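Local structure of surface glycan binding protein B (Bacteroides ovatus, 6E57) at residues 312-317 / 333-338; 320-325 / 408-413; 352-357 / 377-382; 370-375 / 404-409. The protein binds mixed-linkage beta-glucan oligosaccharides and probably captures cereal beta-glucan at the bacterial cell surface for use by this gut symbiont. All coordinates share one frame; numbering follows the deposited sequence.

Contact 1: residues 312-317 / 333-338; sequences TLWSGH and FGLIPM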
# COMPACT_ATOMS: atom_id res chain seq x y z
N THR A 312 -18.42 -22.71 -11.42
CA THR A 312 -17.53 -23.83 -11.72
C THR A 312 -17.77 -24.29 -13.16
O THR A 312 -18.89 -24.62 -13.52
CB THR A 312 -17.75 -24.99 -10.74
OG1 THR A 312 -17.45 -24.52 -9.43
CG2 THR A 312 -16.89 -26.20 -11.06
N LEU A 313 -16.70 -24.31 -13.96
CA LEU A 313 -16.77 -24.73 -15.35
C LEU A 313 -16.37 -26.20 -15.47
O LEU A 313 -16.88 -26.91 -16.32
CB LEU A 313 -15.86 -23.84 -16.20
CG LEU A 313 -16.28 -22.37 -16.28
CD1 LEU A 313 -15.30 -21.59 -17.15
CD2 LEU A 313 -17.69 -22.23 -16.81
N TRP A 314 -15.43 -26.64 -14.63
CA TRP A 314 -14.94 -28.00 -14.67
C TRP A 314 -14.28 -28.36 -13.33
O TRP A 314 -13.70 -27.50 -12.68
CB TRP A 314 -13.97 -28.19 -15.84
CG TRP A 314 -13.46 -29.58 -15.99
CD1 TRP A 314 -13.95 -30.56 -16.80
CD2 TRP A 314 -12.33 -30.16 -15.31
NE1 TRP A 314 -13.22 -31.71 -16.66
CE2 TRP A 314 -12.22 -31.49 -15.75
CE3 TRP A 314 -11.42 -29.69 -14.36
CZ2 TRP A 314 -11.22 -32.35 -15.29
CZ3 TRP A 314 -10.44 -30.53 -13.90
CH2 TRP A 314 -10.34 -31.85 -14.36
N SER A 315 -14.35 -29.65 -12.98
CA SER A 315 -13.81 -30.19 -11.73
C SER A 315 -13.22 -31.58 -11.99
O SER A 315 -13.74 -32.33 -12.80
CB SER A 315 -14.89 -30.24 -10.69
OG SER A 315 -14.36 -30.61 -9.43
N GLY A 316 -12.12 -31.90 -11.30
CA GLY A 316 -11.48 -33.22 -11.42
C GLY A 316 -10.00 -33.20 -11.04
O GLY A 316 -9.60 -32.46 -10.15
N HIS A 317 -9.21 -34.03 -11.73
CA HIS A 317 -7.78 -34.19 -11.48
C HIS A 317 -7.11 -34.72 -12.76
O HIS A 317 -6.91 -35.93 -12.91
CB HIS A 317 -7.55 -35.10 -10.27
CG HIS A 317 -6.12 -35.24 -9.86
ND1 HIS A 317 -5.41 -34.19 -9.30
CD2 HIS A 317 -5.28 -36.29 -9.91
CE1 HIS A 317 -4.19 -34.59 -9.03
NE2 HIS A 317 -4.08 -35.88 -9.39
N PHE A 333 -5.06 -30.13 -21.40
CA PHE A 333 -6.37 -30.06 -20.80
C PHE A 333 -7.33 -29.40 -21.80
O PHE A 333 -7.28 -28.19 -21.97
CB PHE A 333 -6.32 -29.31 -19.47
CG PHE A 333 -7.67 -28.99 -18.89
CD1 PHE A 333 -8.34 -29.91 -18.09
CD2 PHE A 333 -8.29 -27.77 -19.14
CE1 PHE A 333 -9.59 -29.62 -17.56
CE2 PHE A 333 -9.54 -27.48 -18.61
CZ PHE A 333 -10.18 -28.41 -17.82
N GLY A 334 -8.14 -30.21 -22.48
CA GLY A 334 -9.33 -29.75 -23.21
C GLY A 334 -10.50 -29.62 -22.26
O GLY A 334 -10.45 -28.85 -21.31
N LEU A 335 -11.57 -30.37 -22.53
CA LEU A 335 -12.58 -30.76 -21.51
C LEU A 335 -13.52 -29.61 -21.13
O LEU A 335 -14.54 -29.87 -20.50
CB LEU A 335 -11.88 -31.35 -20.28
CG LEU A 335 -11.11 -32.65 -20.52
CD1 LEU A 335 -10.66 -33.27 -19.21
CD2 LEU A 335 -11.95 -33.66 -21.30
N ILE A 336 -13.21 -28.36 -21.49
CA ILE A 336 -14.22 -27.31 -21.48
C ILE A 336 -14.51 -26.93 -22.93
O ILE A 336 -13.65 -26.38 -23.61
CB ILE A 336 -13.80 -26.09 -20.64
CG1 ILE A 336 -13.49 -26.48 -19.19
CG2 ILE A 336 -14.88 -25.01 -20.70
CD1 ILE A 336 -12.97 -25.34 -18.35
N PRO A 337 -15.72 -27.25 -23.45
CA PRO A 337 -16.04 -27.00 -24.85
C PRO A 337 -16.17 -25.50 -25.18
O PRO A 337 -16.39 -24.68 -24.30
CB PRO A 337 -17.35 -27.76 -25.08
CG PRO A 337 -17.97 -27.90 -23.71
CD PRO A 337 -16.82 -27.90 -22.72
N MET A 338 -16.04 -25.18 -26.48
CA MET A 338 -16.02 -23.81 -27.00
C MET A 338 -17.30 -23.05 -26.63
O MET A 338 -17.24 -21.84 -26.37
CB MET A 338 -15.88 -23.81 -28.52
CG MET A 338 -14.52 -24.26 -29.01
SD MET A 338 -14.39 -24.28 -30.81
CE MET A 338 -14.50 -22.53 -31.18
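Trp314 and Phe333 form an edge-to-face aromatic pair, the indole offering its face and the phenyl ring its edge. The planes stand at 77°, and the centroids of the Trp314 six-membered ring and the Phe333 ring lie 4.8 Å apart. Phe333 CE1 points at the middle of the indole, coming within 3.6 Å of Trp314 CD2. The indole reaches this place because CG of Trp314 lies opposite the backbone N (chi1 -178°), which carries the ring out over the 333-338 loop.

Aliphatic side chains supply most of the remaining contacts. Ile336 CG1 packs on Trp314 CB at 3.8 Å, and its terminal CD1 lies 3.9 Å from Leu313 CB. Leu335 comes in aslant at the pyrrole nitrogen, its CB and CD1 each 3.9 Å from Trp314 NE1. Replacing Trp314 with an alanine would probably leave the Phe333 edge without its aromatic face and open a gap between Leu335 and the strand.

Leu313 and Trp314 both face Val417 in a classic beta bulge, where strand 299-315 pairs with strand 412-419. Beyond the contact, Ile336 leans on Phe341 of helix 338-343 and on Val417, while Phe333 packs against Val320 and Val414.

Contact 2: residues 320-325 / 408-413; sequences VSWDKP and VGHGYY. With BGC (beta-D-glucopyranose), chain E; PO4 (phosphate ion), chain K.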
# COMPACT_ATOMS: atom_id res chain seq x y z
N VAL A 320 -1.33 -33.06 -17.17
CA VAL A 320 -0.95 -32.37 -18.40
C VAL A 320 0.55 -32.60 -18.66
O VAL A 320 1.38 -32.32 -17.80
CB VAL A 320 -1.24 -30.86 -18.30
CG1 VAL A 320 -0.80 -30.11 -19.55
CG2 VAL A 320 -2.71 -30.59 -18.00
N SER A 321 0.88 -33.11 -19.85
CA SER A 321 2.26 -33.26 -20.28
C SER A 321 2.36 -33.26 -21.80
O SER A 321 1.81 -34.12 -22.47
CB SER A 321 2.89 -34.50 -19.72
OG SER A 321 4.16 -34.73 -20.31
N TRP A 322 3.11 -32.29 -22.33
CA TRP A 322 3.33 -32.14 -23.75
C TRP A 322 4.36 -33.16 -24.27
O TRP A 322 4.70 -33.15 -25.44
CB TRP A 322 3.72 -30.70 -24.09
CG TRP A 322 4.78 -30.09 -23.21
CD1 TRP A 322 5.78 -30.74 -22.55
CD2 TRP A 322 4.95 -28.69 -22.94
NE1 TRP A 322 6.55 -29.84 -21.87
CE2 TRP A 322 6.07 -28.57 -22.08
CE3 TRP A 322 4.27 -27.53 -23.31
CZ2 TRP A 322 6.52 -27.34 -21.61
CZ3 TRP A 322 4.72 -26.31 -22.84
CH2 TRP A 322 5.83 -26.22 -22.00
N ASP A 323 4.86 -34.04 -23.38
CA ASP A 323 5.69 -35.19 -23.76
C ASP A 323 4.81 -36.28 -24.38
O ASP A 323 5.24 -36.95 -25.33
CB ASP A 323 6.43 -35.77 -22.55
CG ASP A 323 7.52 -34.87 -22.00
OD1 ASP A 323 8.03 -34.02 -22.76
OD2 ASP A 323 7.86 -35.03 -20.80
N LYS A 324 3.61 -36.47 -23.83
CA LYS A 324 2.69 -37.53 -24.25
C LYS A 324 2.32 -37.33 -25.72
O LYS A 324 2.29 -36.21 -26.21
CB LYS A 324 1.45 -37.54 -23.34
CG LYS A 324 1.73 -37.99 -21.91
CD LYS A 324 0.48 -38.24 -21.09
CE LYS A 324 0.75 -39.01 -19.81
NZ LYS A 324 1.21 -40.40 -20.09
N PRO A 325 2.05 -38.43 -26.47
CA PRO A 325 1.81 -38.33 -27.91
C PRO A 325 0.48 -37.65 -28.27
O PRO A 325 -0.45 -37.63 -27.46
CB PRO A 325 1.80 -39.80 -28.36
CG PRO A 325 1.34 -40.56 -27.14
CD PRO A 325 1.94 -39.81 -25.97
N VAL A 408 -1.86 -26.08 -21.19
CA VAL A 408 -0.74 -26.74 -21.83
C VAL A 408 0.43 -26.71 -20.84
O VAL A 408 0.43 -25.91 -19.91
CB VAL A 408 -0.45 -26.02 -23.16
CG1 VAL A 408 1.03 -25.99 -23.52
CG2 VAL A 408 -1.28 -26.59 -24.29
N GLY A 409 1.41 -27.61 -21.02
CA GLY A 409 2.61 -27.63 -20.18
C GLY A 409 3.02 -29.04 -19.79
O GLY A 409 2.76 -30.00 -20.53
N HIS A 410 3.66 -29.16 -18.62
CA HIS A 410 4.19 -30.43 -18.12
C HIS A 410 4.21 -30.46 -16.59
O HIS A 410 4.49 -29.46 -15.95
CB HIS A 410 5.60 -30.67 -18.68
CG HIS A 410 6.26 -31.90 -18.15
ND1 HIS A 410 5.99 -33.15 -18.66
CD2 HIS A 410 7.17 -32.07 -17.17
CE1 HIS A 410 6.71 -34.05 -18.01
NE2 HIS A 410 7.43 -33.41 -17.09
N GLY A 411 3.91 -31.63 -16.03
CA GLY A 411 4.20 -31.97 -14.64
C GLY A 411 3.24 -31.33 -13.65
O GLY A 411 3.63 -31.00 -12.52
N TYR A 412 1.97 -31.16 -14.06
CA TYR A 412 0.94 -30.62 -13.18
C TYR A 412 -0.42 -31.20 -13.54
O TYR A 412 -0.58 -31.84 -14.59
CB TYR A 412 0.92 -29.09 -13.24
CG TYR A 412 0.29 -28.51 -14.48
CD1 TYR A 412 1.04 -28.31 -15.63
CD2 TYR A 412 -1.05 -28.15 -14.51
CE1 TYR A 412 0.47 -27.78 -16.78
CE2 TYR A 412 -1.63 -27.62 -15.65
CZ TYR A 412 -0.87 -27.42 -16.79
OH TYR A 412 -1.42 -26.89 -17.92
N TYR A 413 -1.39 -30.98 -12.65
CA TYR A 413 -2.76 -31.40 -12.82
C TYR A 413 -3.66 -30.16 -12.79
O TYR A 413 -3.38 -29.24 -12.03
CB TYR A 413 -3.20 -32.34 -11.70
CG TYR A 413 -2.47 -33.65 -11.61
CD1 TYR A 413 -1.30 -33.77 -10.87
CD2 TYR A 413 -2.96 -34.78 -12.24
CE1 TYR A 413 -0.63 -34.98 -10.77
CE2 TYR A 413 -2.30 -36.00 -12.14
CZ TYR A 413 -1.13 -36.10 -11.40
OH TYR A 413 -0.48 -37.29 -11.31
C2 BGC E . 7.32 -27.49 -25.78
C3 BGC E . 8.71 -27.94 -25.36
C4 BGC E . 8.70 -29.42 -24.99
C5 BGC E . 8.12 -30.21 -26.16
C6 BGC E . 8.12 -31.71 -25.89
C1 BGC E . 6.73 -28.41 -26.85
O2 BGC E . 7.39 -26.14 -26.27
O3 BGC E . 9.14 -27.18 -24.24
O4 BGC E . 10.03 -29.83 -24.67
O5 BGC E . 6.78 -29.77 -26.42
O6 BGC E . 7.42 -32.37 -26.95
P PO4 K . 5.34 -37.81 -18.74
O1 PO4 K . 6.80 -37.60 -19.06
O2 PO4 K . 4.54 -37.79 -20.02
O3 PO4 K . 4.85 -36.71 -17.83
O4 PO4 K . 5.18 -39.15 -18.06
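Trp322 of the glycan pocket lies with one indole face on Gly409 and the other against a bound glucose, a stacking platform of the kind common in carbohydrate-binding proteins. Gly409 CA sits 3.6 Å from the centroid of the Trp322 six-membered ring in a CH-pi contact, and C2 of the chain E glucose lies over the centre of the opposite face. Val408 CG1 approaches the indole obliquely, 3.6 Å from Trp322 CE3. In the backbone, Trp322 N donates to Gly409 O over 2.9 Å. With CG wedged between the backbone N and the carbonyl carbon (chi1 47°), the ring folds back over this peptide.

One residue earlier, Ser321 OG meets the edge of the His410 imidazole at ND1, a 2.9 Å hydrogen bond in which either could donate. The same OG accepts from Asp323 N at 3.2 Å, making an ST turn. Farther in, Val320 N bonds to Tyr412 O, and Val320 CB lies over the Tyr412 ring, 4.0 Å from its centroid.

Trp322 O accepts from O6 of the chain E glucose, and Trp322 NE1 bonds to Tyr362 OH. One bond thus holds the sugar over the indole, the other fixes the indole's rotation. Asp323 OD2, 3.2 Å from His410 CE1 but not hydrogen-bonded, and Glu361, weakly bonded to His410 NE2, could together make a protonated imidazole more likely, with an adventitious phosphate beside them.

Contact 3: residues 352-357 / 377-382; sequences VVYSIE and SEMEFT
Tyr354 and Phe381 make an edge-to-face pair between strand 349-356 and the segment that carries strand 379-380, which belongs to a separate three-stranded antiparallel sheet; the layering is consistent with a beta-sandwich. The Tyr354 edge approaches one face of Phe381, with the ring centroids 4.6 Å apart and the planes at 65°. Tyr354 CE2 sits toward the rim of that face, 3.4 Å from Phe381 CD2. Phe381 holds CG between the backbone N and the carbonyl carbon (chi1 56°), which brings its ring face against Tyr354, and the two side chains slide past each other in opposite directions.

Methyl groups supply the aliphatic part. Met379 runs extended until a bend at its last torsion brings CE to the phenol end of Tyr354, 3.7 Å from CZ. Ile356 CG2 touches the edge of the Phe381 ring, 3.8 Å from CE2.

Met365 of strand 364-369 packs on Tyr354, Met379 and Phe381 alike, and Tyr412 of strand 412-419 reaches both aromatic rings, so the pair lies within a larger apolar cluster. At the outer end of the contact Ile356 also meets main chain: its CD1 lies 3.5 Å from Thr382 O.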
# COMPACT_ATOMS: atom_id res chain seq x y z
N VAL A 352 -7.75 -21.05 -12.82
CA VAL A 352 -7.36 -22.45 -12.95
C VAL A 352 -6.61 -22.86 -11.67
O VAL A 352 -5.53 -22.33 -11.41
CB VAL A 352 -6.48 -22.69 -14.19
CG1 VAL A 352 -6.10 -24.15 -14.33
CG2 VAL A 352 -7.14 -22.18 -15.46
N VAL A 353 -7.21 -23.77 -10.89
CA VAL A 353 -6.56 -24.36 -9.72
C VAL A 353 -5.74 -25.56 -10.19
O VAL A 353 -6.29 -26.51 -10.75
CB VAL A 353 -7.57 -24.77 -8.63
CG1 VAL A 353 -6.89 -25.34 -7.40
CG2 VAL A 353 -8.49 -23.62 -8.25
N TYR A 354 -4.42 -25.51 -9.95
CA TYR A 354 -3.48 -26.50 -10.44
C TYR A 354 -2.70 -27.09 -9.26
O TYR A 354 -2.53 -26.44 -8.24
CB TYR A 354 -2.53 -25.88 -11.47
CG TYR A 354 -1.69 -24.75 -10.94
CD1 TYR A 354 -2.15 -23.44 -10.94
CD2 TYR A 354 -0.42 -24.98 -10.42
CE1 TYR A 354 -1.39 -22.40 -10.43
CE2 TYR A 354 0.36 -23.95 -9.92
CZ TYR A 354 -0.13 -22.66 -9.92
OH TYR A 354 0.64 -21.64 -9.43
N SER A 355 -2.25 -28.34 -9.41
CA SER A 355 -1.39 -28.98 -8.42
C SER A 355 -0.22 -29.67 -9.14
O SER A 355 -0.33 -30.06 -10.30
CB SER A 355 -2.16 -29.93 -7.54
OG SER A 355 -2.79 -30.95 -8.30
N ILE A 356 0.90 -29.81 -8.42
CA ILE A 356 2.10 -30.40 -8.97
C ILE A 356 1.95 -31.93 -8.97
O ILE A 356 1.15 -32.49 -8.21
CB ILE A 356 3.36 -29.95 -8.20
CG1 ILE A 356 3.36 -30.41 -6.74
CG2 ILE A 356 3.54 -28.44 -8.31
CD1 ILE A 356 4.71 -30.32 -6.07
N GLU A 357 2.72 -32.57 -9.85
CA GLU A 357 3.06 -33.98 -9.75
C GLU A 357 4.44 -34.07 -9.11
O GLU A 357 5.43 -33.74 -9.75
CB GLU A 357 3.04 -34.63 -11.13
CG GLU A 357 3.52 -36.08 -11.12
CD GLU A 357 2.95 -36.92 -9.99
OE1 GLU A 357 1.72 -37.11 -9.96
OE2 GLU A 357 3.74 -37.36 -9.12
N SER A 377 1.65 -15.52 -20.38
CA SER A 377 2.98 -16.08 -20.34
C SER A 377 2.94 -17.53 -19.83
O SER A 377 2.11 -17.89 -18.99
CB SER A 377 3.89 -15.28 -19.46
OG SER A 377 5.22 -15.76 -19.57
N GLU A 378 3.87 -18.32 -20.36
CA GLU A 378 4.30 -19.59 -19.79
C GLU A 378 4.79 -19.32 -18.36
O GLU A 378 5.50 -18.34 -18.13
CB GLU A 378 5.39 -20.17 -20.70
CG GLU A 378 5.84 -21.58 -20.37
CD GLU A 378 6.99 -22.07 -21.24
OE1 GLU A 378 7.59 -21.24 -21.96
OE2 GLU A 378 7.29 -23.28 -21.20
N MET A 379 4.37 -20.16 -17.40
CA MET A 379 4.78 -19.99 -16.01
C MET A 379 5.46 -21.26 -15.50
O MET A 379 4.94 -22.35 -15.67
CB MET A 379 3.59 -19.69 -15.10
CG MET A 379 3.98 -19.64 -13.63
SD MET A 379 2.57 -19.41 -12.53
CE MET A 379 1.81 -21.03 -12.61
N GLU A 380 6.60 -21.07 -14.83
CA GLU A 380 7.33 -22.12 -14.11
C GLU A 380 7.00 -22.00 -12.62
O GLU A 380 6.95 -20.89 -12.09
CB GLU A 380 8.83 -21.97 -14.37
CG GLU A 380 9.64 -23.20 -14.00
CD GLU A 380 11.08 -23.20 -14.49
OE1 GLU A 380 11.55 -22.14 -14.96
OE2 GLU A 380 11.73 -24.27 -14.41
N PHE A 381 6.77 -23.13 -11.96
CA PHE A 381 6.38 -23.15 -10.55
C PHE A 381 6.90 -24.42 -9.87
O PHE A 381 7.35 -25.35 -10.54
CB PHE A 381 4.86 -23.02 -10.41
CG PHE A 381 4.06 -24.06 -11.16
CD1 PHE A 381 3.84 -23.93 -12.52
CD2 PHE A 381 3.52 -25.15 -10.50
CE1 PHE A 381 3.10 -24.88 -13.21
CE2 PHE A 381 2.78 -26.10 -11.19
CZ PHE A 381 2.57 -25.96 -12.54
N THR A 382 6.84 -24.43 -8.52
CA THR A 382 7.25 -25.59 -7.71
C THR A 382 6.12 -26.05 -6.77
O THR A 382 6.17 -27.18 -6.29
CB THR A 382 8.52 -25.31 -6.90
OG1 THR A 382 8.28 -24.18 -6.06
CG2 THR A 382 9.74 -25.06 -7.76

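Contact 4: residues 370-375 / 404-409; sequences GYWTGL and GFLCVG. With BGC (beta-D-glucopyranose), chain B; BGC (beta-D-glucopyranose), chain C; BGC (beta-D-glucopyranose), chain D; BGC (beta-D-glucopyranose), chain F.
Gly370 and Gly404 bring their backbones together, Gly370 N donating to Gly404 O over 2.9 Å in a weak, bent bond (122° at the hydrogen). Beside them Leu406 reaches from strand 405-409 toward the loop, and its CD1 lies 3.6 Å from Trp372 NE1. Val408 supports the other end of the indole: its CG2 stands 3.4 Å from the centroid of the Trp372 six-membered ring and nearly on the ring normal, a CH-pi contact. Trp372 CG stands opposite the carbonyl carbon (chi1 -70°), which lays the indole between Val408 and the glucan.

The opposite face of Trp372 receives sugar, which makes this loop an aromatic platform of the glycan pocket. C4 of the chain B glucose and C1 of the chain F glucose both lie over that face, offset toward its rim. An alanine at Trp372 is likely to deprive both glucoses of this stacking surface and leave Val408 CG2 without its aromatic partner.

Tyr371 extends the platform: C5 of the chain D glucose lies over its face, 3.9 Å from Tyr371 CG, while its carbonyl O accepts from O2 of the chain B glucose over 3.1 Å. Away from the sugar, Leu375 CD1 touches the edge of the Phe405 ring, 4.1 Å from Phe405 CD1.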
# COMPACT_ATOMS: atom_id res chain seq x y z
N GLY A 370 -6.79 -23.39 -28.81
CA GLY A 370 -6.70 -24.70 -29.45
C GLY A 370 -5.54 -24.79 -30.43
O GLY A 370 -5.10 -25.88 -30.75
N TYR A 371 -5.07 -23.63 -30.92
CA TYR A 371 -3.92 -23.51 -31.84
C TYR A 371 -2.61 -23.32 -31.05
O TYR A 371 -1.55 -23.11 -31.65
CB TYR A 371 -4.11 -22.33 -32.80
CG TYR A 371 -5.22 -22.44 -33.82
CD1 TYR A 371 -6.21 -23.41 -33.73
CD2 TYR A 371 -5.30 -21.54 -34.86
CE1 TYR A 371 -7.23 -23.50 -34.66
CE2 TYR A 371 -6.32 -21.60 -35.80
CZ TYR A 371 -7.29 -22.59 -35.70
OH TYR A 371 -8.29 -22.67 -36.62
N TRP A 372 -2.69 -23.38 -29.71
CA TRP A 372 -1.56 -23.26 -28.78
C TRP A 372 -1.02 -21.83 -28.74
O TRP A 372 0.12 -21.61 -28.34
CB TRP A 372 -0.46 -24.28 -29.09
CG TRP A 372 -0.83 -25.70 -28.78
CD1 TRP A 372 -1.87 -26.40 -29.30
CD2 TRP A 372 -0.14 -26.59 -27.90
NE1 TRP A 372 -1.88 -27.67 -28.79
CE2 TRP A 372 -0.83 -27.82 -27.93
CE3 TRP A 372 0.99 -26.48 -27.08
CZ2 TRP A 372 -0.43 -28.92 -27.18
CZ3 TRP A 372 1.39 -27.57 -26.34
CH2 TRP A 372 0.68 -28.77 -26.38
N THR A 373 -1.85 -20.86 -29.13
CA THR A 373 -1.52 -19.45 -28.97
C THR A 373 -1.73 -19.07 -27.50
O THR A 373 -2.82 -19.22 -26.97
CB THR A 373 -2.38 -18.57 -29.88
OG1 THR A 373 -2.32 -19.11 -31.20
CG2 THR A 373 -1.94 -17.12 -29.89
N GLY A 374 -0.66 -18.58 -26.86
CA GLY A 374 -0.69 -18.20 -25.45
C GLY A 374 -1.61 -17.01 -25.20
O GLY A 374 -1.53 -15.99 -25.89
N LEU A 375 -2.48 -17.17 -24.20
CA LEU A 375 -3.35 -16.11 -23.71
C LEU A 375 -2.61 -15.29 -22.66
O LEU A 375 -3.01 -14.16 -22.34
CB LEU A 375 -4.62 -16.74 -23.13
CG LEU A 375 -5.46 -17.53 -24.13
CD1 LEU A 375 -6.63 -18.21 -23.43
CD2 LEU A 375 -5.95 -16.64 -25.25
N GLY A 404 -10.94 -23.15 -29.38
CA GLY A 404 -11.26 -23.26 -27.95
C GLY A 404 -10.07 -23.01 -27.04
O GLY A 404 -9.08 -22.40 -27.43
N PHE A 405 -10.20 -23.50 -25.80
CA PHE A 405 -9.29 -23.22 -24.70
C PHE A 405 -8.48 -24.48 -24.39
O PHE A 405 -9.02 -25.59 -24.41
CB PHE A 405 -10.10 -22.76 -23.49
CG PHE A 405 -9.32 -22.62 -22.21
CD1 PHE A 405 -8.57 -21.48 -21.96
CD2 PHE A 405 -9.37 -23.61 -21.24
CE1 PHE A 405 -7.87 -21.34 -20.77
CE2 PHE A 405 -8.66 -23.47 -20.06
CZ PHE A 405 -7.92 -22.34 -19.82
N LEU A 406 -7.18 -24.30 -24.11
CA LEU A 406 -6.31 -25.36 -23.63
C LEU A 406 -5.51 -24.87 -22.41
O LEU A 406 -5.13 -23.70 -22.34
CB LEU A 406 -5.34 -25.79 -24.74
CG LEU A 406 -5.93 -26.54 -25.93
CD1 LEU A 406 -4.83 -26.92 -26.90
CD2 LEU A 406 -6.69 -27.78 -25.50
N CYS A 407 -5.27 -25.78 -21.47
CA CYS A 407 -4.15 -25.67 -20.54
C CYS A 407 -3.05 -26.64 -21.00
O CYS A 407 -3.29 -27.84 -21.17
CB CYS A 407 -4.57 -25.95 -19.10
SG CYS A 407 -5.55 -24.61 -18.38
N VAL A 408 -1.86 -26.08 -21.19
CA VAL A 408 -0.74 -26.74 -21.83
C VAL A 408 0.43 -26.71 -20.84
O VAL A 408 0.43 -25.91 -19.91
CB VAL A 408 -0.45 -26.02 -23.16
CG1 VAL A 408 1.03 -25.99 -23.52
CG2 VAL A 408 -1.28 -26.59 -24.29
N GLY A 409 1.41 -27.61 -21.02
CA GLY A 409 2.61 -27.63 -20.18
C GLY A 409 3.02 -29.04 -19.79
O GLY A 409 2.76 -30.00 -20.53
C2 BGC B . -0.09 -25.81 -32.86
C3 BGC B . 1.20 -26.55 -32.52
C4 BGC B . 0.86 -27.78 -31.70
C5 BGC B . -0.12 -28.65 -32.48
C6 BGC B . -0.48 -29.91 -31.70
C1 BGC B . -1.06 -26.77 -33.57
O2 BGC B . 0.23 -24.68 -33.68
O3 BGC B . 2.06 -25.67 -31.80
O4 BGC B . 2.04 -28.55 -31.48
O5 BGC B . -1.31 -27.92 -32.76
O6 BGC B . -1.47 -30.64 -32.43
C2 BGC C . -7.34 -23.56 -40.13
C3 BGC C . -6.27 -24.48 -39.58
C4 BGC C . -6.78 -25.25 -38.37
C5 BGC C . -8.16 -25.88 -38.61
C6 BGC C . -8.76 -26.34 -37.29
C1 BGC C . -8.64 -24.31 -40.38
O1 BGC C . -9.66 -23.38 -40.75
O2 BGC C . -6.86 -23.00 -41.35
O3 BGC C . -5.13 -23.71 -39.17
O4 BGC C . -5.84 -26.28 -38.06
O5 BGC C . -9.08 -24.96 -39.19
O6 BGC C . -9.20 -27.70 -37.39
C2 BGC D . -4.88 -27.41 -36.18
C3 BGC D . -4.10 -27.26 -34.89
C4 BGC D . -2.87 -26.40 -35.09
C5 BGC D . -3.21 -25.10 -35.81
C6 BGC D . -1.95 -24.28 -36.02
C1 BGC D . -5.12 -26.06 -36.84
O2 BGC D . -6.13 -28.06 -35.90
O3 BGC D . -3.69 -28.55 -34.44
O4 BGC D . -2.29 -26.07 -33.82
O5 BGC D . -3.87 -25.40 -37.05
O6 BGC D . -2.18 -23.23 -36.96
C2 BGC F . 3.38 -29.61 -29.82
C3 BGC F . 4.10 -29.45 -28.49
C4 BGC F . 4.99 -28.21 -28.49
C5 BGC F . 4.22 -27.00 -29.03
C6 BGC F . 5.10 -25.77 -29.23
C1 BGC F . 2.67 -28.32 -30.21
O2 BGC F . 2.44 -30.67 -29.74
O3 BGC F . 4.91 -30.60 -28.25
O4 BGC F . 5.40 -27.97 -27.14
O5 BGC F . 3.62 -27.27 -30.29
O6 BGC F . 4.25 -24.63 -29.27

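In the fold
Contacts 2 and 4 build the glycan site together: they share Val408 and Gly409 on strand 405-409, their centres lie about 12 Å apart, and Trp322 CE3 comes within 4.2 Å of Trp372 CZ3, so the two indoles serve neighbouring parts of one bound glucan. Contact 1 stands behind this surface, with the Phe333 side chain about 14 Å from a bound glucose; Phe333 N probably bonds to Cys407 O at 2.9 Å, tying its loop to the strand of contact 4. Contact 3 is about 11 Å from contact 2 between centres, joined to it by a probable 2.6 Å hydrogen bond from Tyr413 OH to Glu357 OE1.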